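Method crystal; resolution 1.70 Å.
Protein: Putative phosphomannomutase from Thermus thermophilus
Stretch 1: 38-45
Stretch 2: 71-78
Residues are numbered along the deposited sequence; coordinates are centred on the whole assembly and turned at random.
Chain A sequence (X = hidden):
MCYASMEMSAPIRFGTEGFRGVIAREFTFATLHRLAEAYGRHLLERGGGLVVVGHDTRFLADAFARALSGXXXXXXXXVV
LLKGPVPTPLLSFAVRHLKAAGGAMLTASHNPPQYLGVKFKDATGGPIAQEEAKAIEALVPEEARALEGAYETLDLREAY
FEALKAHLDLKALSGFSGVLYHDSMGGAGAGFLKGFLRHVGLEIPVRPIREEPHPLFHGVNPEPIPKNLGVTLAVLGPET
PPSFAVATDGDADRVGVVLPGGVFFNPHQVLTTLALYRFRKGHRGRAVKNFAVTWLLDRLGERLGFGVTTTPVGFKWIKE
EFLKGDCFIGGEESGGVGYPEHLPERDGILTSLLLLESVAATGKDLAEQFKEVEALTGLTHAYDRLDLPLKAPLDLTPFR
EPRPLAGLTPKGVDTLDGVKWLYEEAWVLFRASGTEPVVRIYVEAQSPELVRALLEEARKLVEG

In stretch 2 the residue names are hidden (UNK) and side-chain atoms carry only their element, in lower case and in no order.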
# COMPACT_ATOMS: atom_id res chain seq x y z
N ALA A 38 -7.14 4.25 25.10
CA ALA A 38 -6.53 2.93 25.05
C ALA A 38 -5.09 3.02 24.58
O ALA A 38 -4.18 2.43 25.17
CB ALA A 38 -7.31 2.03 24.11
N TYR A 39 -4.89 3.75 23.49
CA TYR A 39 -3.56 3.91 22.92
C TYR A 39 -2.60 4.64 23.86
O TYR A 39 -1.45 4.25 24.02
CB TYR A 39 -3.68 4.67 21.59
CG TYR A 39 -2.38 4.77 20.82
CD1 TYR A 39 -1.60 3.64 20.57
CD2 TYR A 39 -1.96 5.99 20.30
CE1 TYR A 39 -0.42 3.72 19.82
CE2 TYR A 39 -0.79 6.09 19.55
CZ TYR A 39 -0.03 4.95 19.32
OH TYR A 39 1.13 5.05 18.57
N GLY A 40 -3.09 5.70 24.50
CA GLY A 40 -2.26 6.45 25.42
C GLY A 40 -1.84 5.62 26.62
O GLY A 40 -0.68 5.64 27.03
N ARG A 41 -2.79 4.87 27.18
CA ARG A 41 -2.50 4.03 28.34
C ARG A 41 -1.45 3.00 27.94
O ARG A 41 -0.53 2.71 28.70
CB ARG A 41 -3.77 3.31 28.82
CG ARG A 41 -4.84 4.26 29.35
CD ARG A 41 -5.97 3.53 30.07
NE ARG A 41 -7.05 4.45 30.45
CZ ARG A 41 -8.05 4.14 31.26
NH1 ARG A 41 -8.14 2.93 31.80
NH2 ARG A 41 -8.98 5.05 31.53
N HIS A 42 -1.61 2.45 26.74
CA HIS A 42 -0.67 1.46 26.23
C HIS A 42 0.74 2.03 26.12
O HIS A 42 1.72 1.40 26.53
CB HIS A 42 -1.12 0.98 24.85
CG HIS A 42 -0.08 0.18 24.13
ND1 HIS A 42 0.31 -1.08 24.54
CD2 HIS A 42 0.62 0.44 23.01
CE1 HIS A 42 1.21 -1.55 23.70
NE2 HIS A 42 1.42 -0.65 22.76
N LEU A 43 0.85 3.24 25.57
CA LEU A 43 2.15 3.86 25.40
C LEU A 43 2.80 4.27 26.72
O LEU A 43 4.01 4.13 26.89
CB LEU A 43 2.16 5.04 24.41
CG LEU A 43 2.08 4.93 22.89
CD1 LEU A 43 1.97 6.26 22.15
CD2 LEU A 43 3.13 4.11 22.14
N LEU A 44 1.99 4.79 27.65
CA LEU A 44 2.52 5.21 28.94
C LEU A 44 3.09 4.01 29.68
O LEU A 44 4.11 4.11 30.37
CB LEU A 44 1.42 5.86 29.78
CG LEU A 44 0.96 7.26 29.33
CD1 LEU A 44 -0.28 7.64 30.12
CD2 LEU A 44 2.07 8.27 29.57
N GLU A 45 2.44 2.86 29.52
CA GLU A 45 2.87 1.62 30.17
C GLU A 45 4.23 1.18 29.65
O GLU A 45 4.95 0.43 30.32
CB GLU A 45 1.82 0.52 29.93
CG GLU A 45 2.03 -0.77 30.72
CD GLU A 45 3.16 -1.63 30.18
OE1 GLU A 45 3.16 -1.91 28.97
OE2 GLU A 45 4.04 -2.03 30.98
N UNK A 71 -5.89 14.65 22.79
CA UNK A 71 -6.14 13.66 23.84
C UNK A 71 -4.84 13.01 24.32
O UNK A 71 -4.60 12.89 25.53
c UNK A 71 -7.68 11.73 24.41
n UNK A 71 -9.04 11.57 24.61
c UNK A 71 -9.25 10.76 25.63
n UNK A 71 -8.07 10.38 26.10
c UNK A 71 -7.08 10.97 25.36
c UNK A 71 -7.12 12.59 23.33
N UNK A 72 -4.01 12.57 23.38
CA UNK A 72 -2.75 11.92 23.75
C UNK A 72 -1.86 12.91 24.50
O UNK A 72 -1.22 12.54 25.48
c UNK A 72 -2.76 10.25 21.78
c UNK A 72 -1.97 9.86 20.52
c UNK A 72 -2.92 9.05 22.72
c UNK A 72 -2.04 11.39 22.50
N UNK A 73 -1.83 14.16 24.04
CA UNK A 73 -1.02 15.19 24.69
C UNK A 73 -1.51 15.42 26.12
O UNK A 73 -0.71 15.63 27.04
c UNK A 73 -1.09 16.49 23.88
N UNK A 74 -2.83 15.39 26.30
CA UNK A 74 -3.40 15.59 27.62
C UNK A 74 -3.09 14.44 28.57
O UNK A 74 -3.17 14.60 29.79
N UNK A 75 -2.72 13.29 28.02
CA UNK A 75 -2.39 12.13 28.84
C UNK A 75 -0.92 12.10 29.23
O UNK A 75 -0.52 11.29 30.06
c UNK A 75 -2.74 10.83 28.10
s UNK A 75 -4.57 9.06 27.08
c UNK A 75 -4.23 10.59 27.95
c UNK A 75 -4.10 7.84 28.34
N UNK A 76 -0.11 12.97 28.63
CA UNK A 76 1.30 13.01 28.97
C UNK A 76 2.27 12.66 27.86
O UNK A 76 3.49 12.74 28.04
N UNK A 77 1.75 12.25 26.70
CA UNK A 77 2.61 11.93 25.58
C UNK A 77 3.01 13.21 24.87
O UNK A 77 2.24 14.18 24.87
c UNK A 77 0.50 9.52 26.00
c UNK A 77 1.89 11.02 24.57
c UNK A 77 1.56 9.57 24.93
c UNK A 77 2.83 8.87 25.40
N UNK A 78 4.20 13.25 24.30
CA UNK A 78 4.60 14.43 23.54
C UNK A 78 3.98 14.14 22.18
O UNK A 78 4.09 13.03 21.68
c UNK A 78 8.09 15.92 22.70
c UNK A 78 8.52 17.27 22.15
c UNK A 78 6.12 14.53 23.41
c UNK A 78 6.57 15.79 22.69
n UNK A 78 9.99 17.47 22.27

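Position 71 carries one carbon and then a five-membered ring of three carbons and two nitrogens. Its CA-to-CB bond points toward stretch 1, but the side chain makes no contact there. Only an imidazole fits, so this is His71. ND1 is hydrogen-bonded elsewhere in the structure.

Position 72 has four side-chain carbons, forked at the second. One branch end lies near the plane of the Tyr39 ring, at its edge. The other lies over the backbone of Gly40. The fork at the second carbon identifies Leu72. Leu72 CD1 is 3.9 Å from Tyr39 CD2, and Leu72 CD2 is 3.8 Å from Gly40 N. The CA atoms of Gly40 and Leu72 are 5.7 Å apart.

Position 73 has a single side-chain carbon, out of reach of stretch 1. It is Ala73.

Position 74 has no side-chain atoms and takes no part in the contact. It is Gly74.

Position 75 has an unbranched chain: two carbons, a sulfur, and a last carbon. The carbon beyond the sulfur packs against the backbone at Gly40 and Arg41 and reaches the Leu44 side chain. The thioether identifies Met75. Its chi angles are m, t and p. Met75 CE lies 3.4 Å from Arg41 N and 3.6 Å from Gly40 C. Met75 CE is also 3.8 Å from Arg41 CG and 4.2 Å from Leu44 CD1.

Position 76 also lacks side-chain atoms, and its phi is 117°. A CB here would be jammed against the preceding carbonyl oxygen, which calls for glycine. Gly76 leaves the helix in a Schellman motif. Gly76 N bonds to Ala73 O at 3.2 Å, and the amide N of position 77 bonds to Leu72 O at 3.2 Å.

Position 77 has four carbons, again forked at the second. Its branch ends pack against Gly40, Leu43 and Leu44. It is Leu77. Leu77 CD1 is 4.0 Å from Leu43 CB. Leu77 CD2 is 4.1 Å from Leu44 CG and 4.2 Å from Gly40 CA.

Position 78 has four carbons in a row ending in nitrogen, out of reach of stretch 1. This is Lys78, extended with all four chi angles t.

The contact is apolar packing, with no hydrogen bond between the stretches. The two helix axes cross at -39° and approach to 9.6 Å. Gly40 leaves room for this packing. An ideal CB on Gly40 would sit 2.4 Å from Met75 SD, a clash, and 3.4 Å from Leu72 CD2. Leu72 packs from the helix, while Leu77 returns to stretch 1 after the turn at Gly76. Together the stretches bury 366 Å².

Stretch 2 71-78: HLAGMGLK
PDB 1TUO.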